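Local coordinates for cytochrome c, putative (Shewanella oneidensis, PDB 1SP3), which carries c-type hemes as an octaheme cytochrome and probably works as a respiratory oxidoreductase that reduces tetrathionate, at residues A[63-68]-A[346-351]; A[273-278]-A[355-360]. One frame throughout, in Å; residues are numbered along the deposited sequence.

Contact 1: A[63-68]-A[346-351]; sequences FCVAIS and ITPKTY. With HEC (heme c), chain D.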
loop_
_atom_site.group_PDB
_atom_site.type_symbol
_atom_site.label_atom_id
_atom_site.label_comp_id
_atom_site.label_asym_id
_atom_site.label_seq_id
_atom_site.Cartn_x
_atom_site.Cartn_y
_atom_site.Cartn_z
ATOM N N PHE A 63 -0.952 10.607 -1.785
ATOM C CA PHE A 63 0.408 10.757 -1.234
ATOM C C PHE A 63 1.201 11.402 -2.380
ATOM O O PHE A 63 0.934 12.590 -2.734
ATOM C CB PHE A 63 0.961 9.382 -0.858
ATOM C CG PHE A 63 0.473 8.875 0.493
ATOM C CD1 PHE A 63 -0.561 7.936 0.572
ATOM C CD2 PHE A 63 1.038 9.346 1.673
ATOM C CE1 PHE A 63 -1.019 7.506 1.800
ATOM C CE2 PHE A 63 0.612 8.914 2.890
ATOM C CZ PHE A 63 -0.402 7.981 2.973
ATOM N N CYS A 64 2.024 10.601 -3.075
ATOM C CA CYS A 64 2.754 11.089 -4.243
ATOM C C CYS A 64 1.933 11.175 -5.505
ATOM O O CYS A 64 2.422 11.667 -6.543
ATOM C CB CYS A 64 4.123 10.340 -4.412
ATOM S SG CYS A 64 5.329 10.742 -3.011
ATOM N N VAL A 65 0.696 10.665 -5.463
ATOM C CA VAL A 65 -0.249 10.829 -6.582
ATOM C C VAL A 65 -0.118 9.743 -7.658
ATOM O O VAL A 65 -1.019 8.914 -7.822
ATOM C CB VAL A 65 -0.215 12.247 -7.226
ATOM C CG1 VAL A 65 -1.370 12.393 -8.264
ATOM C CG2 VAL A 65 -0.404 13.342 -6.142
ATOM N N ALA A 66 0.975 9.735 -8.406
ATOM C CA ALA A 66 1.030 8.858 -9.539
ATOM C C ALA A 66 2.432 8.753 -10.042
ATOM O O ALA A 66 3.239 9.733 -10.062
ATOM C CB ALA A 66 0.150 9.321 -10.691
ATOM N N ILE A 67 2.689 7.524 -10.472
ATOM C CA ILE A 67 3.992 7.131 -11.005
ATOM C C ILE A 67 4.517 7.812 -12.271
ATOM O O ILE A 67 5.754 8.012 -12.388
ATOM C CB ILE A 67 3.931 5.584 -11.132
ATOM C CG1 ILE A 67 4.798 5.045 -10.070
ATOM C CG2 ILE A 67 4.031 4.958 -12.564
ATOM C CD1 ILE A 67 3.964 4.701 -8.914
ATOM N N SER A 68 3.628 8.126 -13.237
ATOM C CA SER A 68 4.073 8.631 -14.556
ATOM C C SER A 68 4.748 9.967 -14.450
ATOM O O SER A 68 4.292 10.855 -13.690
ATOM C CB SER A 68 2.961 8.689 -15.568
ATOM O OG SER A 68 1.894 9.421 -15.022
ATOM N N ILE A 346 -5.079 15.790 -11.630
ATOM C CA ILE A 346 -3.901 15.826 -12.452
ATOM C C ILE A 346 -2.834 14.961 -11.873
ATOM O O ILE A 346 -2.758 14.886 -10.663
ATOM C CB ILE A 346 -3.368 17.236 -12.453
ATOM C CG1 ILE A 346 -4.374 18.117 -13.209
ATOM C CG2 ILE A 346 -1.855 17.286 -12.951
ATOM C CD1 ILE A 346 -4.004 19.642 -13.135
ATOM N N THR A 347 -2.016 14.350 -12.741
ATOM C CA THR A 347 -0.923 13.525 -12.340
ATOM C C THR A 347 0.286 14.345 -12.665
ATOM O O THR A 347 0.681 14.377 -13.820
ATOM C CB THR A 347 -0.886 12.216 -13.180
ATOM O OG1 THR A 347 -0.946 12.565 -14.569
ATOM C CG2 THR A 347 -2.154 11.360 -12.963
ATOM N N PRO A 348 0.858 15.049 -11.707
ATOM C CA PRO A 348 1.912 16.023 -12.027
ATOM C C PRO A 348 3.302 15.409 -11.959
ATOM O O PRO A 348 3.476 14.402 -11.331
ATOM C CB PRO A 348 1.751 17.077 -10.940
ATOM C CG PRO A 348 1.397 16.261 -9.789
ATOM C CD PRO A 348 0.515 15.106 -10.285
ATOM N N LYS A 349 4.250 16.046 -12.624
ATOM C CA LYS A 349 5.618 15.675 -12.486
ATOM C C LYS A 349 6.200 16.337 -11.217
ATOM O O LYS A 349 6.235 17.559 -11.114
ATOM C CB LYS A 349 6.401 16.074 -13.787
ATOM C CG LYS A 349 7.955 15.770 -13.712
ATOM C CD LYS A 349 8.549 16.049 -15.112
ATOM C CE LYS A 349 9.908 15.439 -15.324
ATOM N NZ LYS A 349 9.856 14.011 -15.629
ATOM N N THR A 350 6.608 15.550 -10.224
ATOM C CA THR A 350 7.202 16.146 -9.057
ATOM C C THR A 350 8.670 15.913 -9.122
ATOM O O THR A 350 9.446 16.759 -8.710
ATOM C CB THR A 350 6.682 15.506 -7.754
ATOM O OG1 THR A 350 6.896 14.091 -7.811
ATOM C CG2 THR A 350 5.141 15.754 -7.520
ATOM N N TYR A 351 9.062 14.767 -9.652
ATOM C CA TYR A 351 10.458 14.373 -9.661
ATOM C C TYR A 351 11.162 14.826 -10.950
ATOM O O TYR A 351 10.572 14.813 -12.023
ATOM C CB TYR A 351 10.580 12.841 -9.548
ATOM C CG TYR A 351 12.023 12.410 -9.588
ATOM C CD1 TYR A 351 12.842 12.662 -8.487
ATOM C CD2 TYR A 351 12.600 11.843 -10.752
ATOM C CE1 TYR A 351 14.196 12.321 -8.502
ATOM C CE2 TYR A 351 13.958 11.474 -10.784
ATOM C CZ TYR A 351 14.740 11.715 -9.651
ATOM O OH TYR A 351 16.095 11.390 -9.587
HETATM FE FE HEC D . 4.398 3.362 -4.058
HETATM C CHA HEC D . 1.536 1.326 -3.957
HETATM C CHB HEC D . 2.648 5.694 -5.910
HETATM C CHC HEC D . 7.223 5.258 -4.412
HETATM C CHD HEC D . 6.116 1.195 -2.094
HETATM N NA HEC D . 2.408 3.531 -4.793
HETATM C C1A HEC D . 1.400 2.565 -4.638
HETATM C C2A HEC D . 0.204 3.080 -5.303
HETATM C C3A HEC D . 0.500 4.291 -5.859
HETATM C C4A HEC D . 1.904 4.584 -5.536
HETATM C CMA HEC D . -0.518 5.197 -6.679
HETATM C CAA HEC D . -1.193 2.348 -5.336
HETATM C CBA HEC D . -2.184 3.011 -4.343
HETATM C CGA HEC D . -1.550 3.150 -2.933
HETATM O O1A HEC D . -1.145 4.296 -2.577
HETATM O O2A HEC D . -1.364 2.156 -2.103
HETATM N NB HEC D . 4.885 5.130 -4.969
HETATM C C1B HEC D . 3.984 5.902 -5.738
HETATM C C2B HEC D . 4.695 7.017 -6.322
HETATM C C3B HEC D . 5.970 6.910 -5.869
HETATM C C4B HEC D . 6.085 5.710 -5.035
HETATM C CMB HEC D . 4.015 8.102 -7.222
HETATM C CAB HEC D . 7.186 7.820 -6.182
HETATM C CBB HEC D . 7.053 9.183 -6.336
HETATM N NC HEC D . 6.404 3.268 -3.317
HETATM C C1C HEC D . 7.391 4.162 -3.604
HETATM C C2C HEC D . 8.582 3.757 -2.914
HETATM C C3C HEC D . 8.274 2.606 -2.220
HETATM C C4C HEC D . 6.878 2.285 -2.499
HETATM C CMC HEC D . 9.915 4.557 -3.032
HETATM C CAC HEC D . 9.220 1.746 -1.292
HETATM C CBC HEC D . 9.898 2.205 -0.180
HETATM N ND HEC D . 3.892 1.530 -3.122
HETATM C C1D HEC D . 4.853 0.792 -2.468
HETATM C C2D HEC D . 4.218 -0.515 -2.176
HETATM C C3D HEC D . 2.795 -0.499 -2.749
HETATM C C4D HEC D . 2.678 0.823 -3.327
HETATM C CMD HEC D . 4.870 -1.685 -1.438
HETATM C CAD HEC D . 1.691 -1.626 -2.658
HETATM C CBD HEC D . 0.907 -1.369 -1.366
HETATM C CGD HEC D . -0.078 -2.500 -0.988
HETATM O O1D HEC D . -0.274 -2.626 0.243
HETATM O O2D HEC D . -0.723 -3.285 -1.800
HETATM O O HOH W 1 2.262 12.246 -11.456
#
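Val65, which reaches across to Pro348, has a positive phi of 87°, rare for a beta-branched residue. It occupies the middle of a classic gamma-turn, closed by a weak hydrogen bond of 3.0 Å from Ala66 N to Cys64 O. The turn belongs to the pocket of heme c #4, whose thioethers come from Cys74 and Cys77. Asn61 steadies it by accepting the N-H groups of both Phe63 and Val65.

Direct contact is mainly van der Waals, without a direct hydrogen bond. Val65 holds CG1 anti to its backbone N (chi1 -172°), and this methyl lies 3.7 Å from Ile346 O and 3.9 Å from Pro348 CD, the valine and proline side chains crossing at about a right angle. Beside it, the small Ala66 lets the backbones come close, and its CB meets Thr347 CG2 at 3.8 Å. Thr347 thus offers a methyl to this face, while Ser68 OG turns to Asn373.

The other side of 63-68 serves the heme. Ile67 CD1 rests over the porphyrin, 3.4 Å from heme C1B, an apolar tip suited to the flat macrocycle. Cys64, not one of the thioether cysteines, packs its CB 3.6 Å from the heme methyl CMB. This segment therefore lies between the heme and 346-351, where Ile346 packs on Ile337 of strand 325-339 and Met370 of helix 362-372.

A water between the loops sits 3.0 Å from Ala66 O, a distance that suits a hydrogen bond, though more acceptors surround it than it has protons; its 2.5 Å separation from Pro348 O is too short to be trusted.

Contact 2: A[273-278]-A[355-360]; sequences KKKGNF and GYWSEF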
loop_
_atom_site.group_PDB
_atom_site.type_symbol
_atom_site.label_atom_id
_atom_site.label_comp_id
_atom_site.label_asym_id
_atom_site.label_seq_id
_atom_site.Cartn_x
_atom_site.Cartn_y
_atom_site.Cartn_z
ATOM N N LYS A 273 8.414 22.779 2.020
ATOM C CA LYS A 273 8.172 23.616 0.867
ATOM C C LYS A 273 7.821 22.720 -0.297
ATOM O O LYS A 273 6.903 23.016 -1.056
ATOM C CB LYS A 273 9.411 24.431 0.511
ATOM C CG LYS A 273 9.243 25.338 -0.724
ATOM C CD LYS A 273 10.533 26.092 -0.987
ATOM C CE LYS A 273 10.627 26.391 -2.465
ATOM N NZ LYS A 273 11.478 27.592 -2.663
ATOM N N LYS A 274 8.553 21.624 -0.424
ATOM C CA LYS A 274 8.387 20.723 -1.590
ATOM C C LYS A 274 7.068 19.932 -1.587
ATOM O O LYS A 274 6.643 19.441 -2.626
ATOM C CB LYS A 274 9.518 19.677 -1.601
ATOM C CG LYS A 274 10.886 20.071 -2.129
ATOM C CD LYS A 274 11.712 18.722 -2.184
ATOM C CE LYS A 274 13.231 18.899 -2.258
ATOM N NZ LYS A 274 13.647 19.619 -3.499
ATOM N N LYS A 275 6.441 19.769 -0.432
ATOM C CA LYS A 275 5.267 18.908 -0.360
ATOM C C LYS A 275 3.986 19.457 0.272
ATOM O O LYS A 275 2.975 18.921 0.028
ATOM C CB LYS A 275 5.651 17.615 0.393
ATOM C CG LYS A 275 6.695 16.727 -0.384
ATOM C CD LYS A 275 7.234 15.561 0.492
ATOM C CE LYS A 275 8.577 14.960 -0.082
ATOM N NZ LYS A 275 9.044 13.679 0.590
ATOM N N GLY A 276 4.032 20.450 1.141
ATOM C CA GLY A 276 2.803 21.022 1.726
ATOM C C GLY A 276 2.735 20.704 3.218
ATOM O O GLY A 276 3.751 20.562 3.826
ATOM N N ASN A 277 1.547 20.640 3.821
ATOM C CA ASN A 277 1.424 20.359 5.250
ATOM C C ASN A 277 1.074 18.936 5.521
ATOM O O ASN A 277 0.296 18.351 4.740
ATOM C CB ASN A 277 0.330 21.203 5.893
ATOM C CG ASN A 277 0.832 22.606 6.222
ATOM O OD1 ASN A 277 1.385 22.822 7.266
ATOM N ND2 ASN A 277 0.769 23.512 5.252
ATOM N N PHE A 278 1.620 18.399 6.629
ATOM C CA PHE A 278 1.346 17.054 7.131
ATOM C C PHE A 278 0.775 17.027 8.566
ATOM O O PHE A 278 0.979 17.965 9.380
ATOM C CB PHE A 278 2.648 16.273 7.192
ATOM C CG PHE A 278 3.442 16.254 5.919
ATOM C CD1 PHE A 278 4.814 16.515 5.956
ATOM C CD2 PHE A 278 2.863 15.946 4.717
ATOM C CE1 PHE A 278 5.554 16.484 4.773
ATOM C CE2 PHE A 278 3.576 15.912 3.551
ATOM C CZ PHE A 278 4.927 16.165 3.566
ATOM N N GLY A 355 10.022 19.108 -12.986
ATOM C CA GLY A 355 9.240 18.726 -11.819
ATOM C C GLY A 355 9.067 19.729 -10.689
ATOM O O GLY A 355 9.945 20.563 -10.402
ATOM N N TYR A 356 7.935 19.602 -9.989
ATOM C CA TYR A 356 7.578 20.545 -8.943
ATOM C C TYR A 356 8.690 20.727 -7.943
ATOM O O TYR A 356 8.981 21.870 -7.520
ATOM C CB TYR A 356 6.285 20.128 -8.200
ATOM C CG TYR A 356 5.838 21.233 -7.283
ATOM C CD1 TYR A 356 5.291 22.408 -7.796
ATOM C CD2 TYR A 356 6.068 21.159 -5.922
ATOM C CE1 TYR A 356 4.882 23.440 -6.943
ATOM C CE2 TYR A 356 5.685 22.201 -5.064
ATOM C CZ TYR A 356 5.072 23.302 -5.576
ATOM O OH TYR A 356 4.732 24.321 -4.720
ATOM N N TRP A 357 9.286 19.591 -7.560
ATOM C CA TRP A 357 10.369 19.610 -6.559
ATOM C C TRP A 357 11.660 20.370 -6.968
ATOM O O TRP A 357 12.441 20.769 -6.070
ATOM C CB TRP A 357 10.731 18.225 -6.072
ATOM C CG TRP A 357 9.670 17.597 -5.284
ATOM C CD1 TRP A 357 8.605 18.215 -4.653
ATOM C CD2 TRP A 357 9.521 16.201 -5.050
ATOM N NE1 TRP A 357 7.815 17.271 -4.036
ATOM C CE2 TRP A 357 8.356 16.028 -4.251
ATOM C CE3 TRP A 357 10.282 15.067 -5.405
ATOM C CZ2 TRP A 357 7.899 14.754 -3.834
ATOM C CZ3 TRP A 357 9.851 13.815 -5.001
ATOM C CH2 TRP A 357 8.648 13.664 -4.222
ATOM N N SER A 358 11.872 20.586 -8.272
ATOM C CA SER A 358 12.920 21.568 -8.608
ATOM C C SER A 358 12.446 22.955 -9.026
ATOM O O SER A 358 13.036 23.950 -8.627
ATOM C CB SER A 358 14.007 21.046 -9.550
ATOM O OG SER A 358 13.424 20.333 -10.584
ATOM N N GLU A 359 11.403 23.032 -9.824
ATOM C CA GLU A 359 10.981 24.330 -10.321
ATOM C C GLU A 359 9.851 25.025 -9.487
ATOM O O GLU A 359 9.799 26.234 -9.483
ATOM C CB GLU A 359 10.667 24.253 -11.811
ATOM C CG GLU A 359 11.871 23.953 -12.714
ATOM C CD GLU A 359 12.978 25.023 -12.654
ATOM O OE1 GLU A 359 12.692 26.258 -12.590
ATOM O OE2 GLU A 359 14.164 24.615 -12.662
ATOM N N PHE A 360 8.992 24.280 -8.772
ATOM C CA PHE A 360 8.011 24.881 -7.842
ATOM C C PHE A 360 6.969 25.649 -8.601
ATOM O O PHE A 360 6.380 26.621 -8.101
ATOM C CB PHE A 360 8.621 25.781 -6.756
ATOM C CG PHE A 360 9.455 25.020 -5.763
ATOM C CD1 PHE A 360 10.831 25.195 -5.718
ATOM C CD2 PHE A 360 8.865 24.066 -4.919
ATOM C CE1 PHE A 360 11.641 24.423 -4.812
ATOM C CE2 PHE A 360 9.622 23.316 -4.050
ATOM C CZ PHE A 360 11.031 23.503 -3.985
#
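Lys274 and Trp357 exchange two hydrogen bonds, joining a beta-hairpin turn to the single-turn helix 356-359. Trp357 NE1 gives a weak bond to Lys274 O at 2.8 Å, bent to 120° at the hydrogen. In return Lys274 NZ donates to Trp357 O at 3.1 Å. The lysine chain is extended until its last torsion, which swings NZ toward that carbonyl.

Cation-pi and CH-pi contacts come next. Lys273 crosses Phe360 at about a right angle and carries NZ over the ring face, 4.2 Å from the centroid, while the same ammonium makes a salt bridge to Asp258. Long methylene chains suit flat aromatic surfaces: Lys274 CD sits over the five-membered ring of Trp357, again 4.2 Å from its centroid.

Plain packing completes the join. Lys275 CE meets Trp357 CZ2 obliquely at 3.8 Å, and Lys274 O faces the C-H edge of Tyr356 formed by CD2 and CE2.

Lys275 and Gly276 form a classic beta bulge opposite Gln272. Gly276, at phi 112° and psi -154°, has a backbone shape in which a side-chain carbon would collide with the Lys275 carbonyl oxygen. From this bulge strand 276-281 runs on beside 246-251, whose Trp250 binds Lys275 O; Trp357 and Lys275 also touch Arg73 of helix 71-74, and Tyr356 stacks on Trp362 of helix 362-372.

Overall arrangement
From the N terminus the chain passes 63-68 first, then 273-278, 346-351 and finally 355-360, so the two contacts cross and neither nests within the other. Contact 1 closes a long loop of 277 residues, bringing an early heme-binding part of the chain against the region that follows the long strand 325-339. Contact 2 closes a shorter one of 76 residues, with 33 in strands and none in helix, fastening the hairpin of the mixed sheet to helix 356-359. The centres of contact 1 and contact 2 are about 11 Å apart. Probable backbone hydrogen bonds join 349-350 to 356-357, consistent with heme pocket, loop, short helix and hairpin packing as one unit.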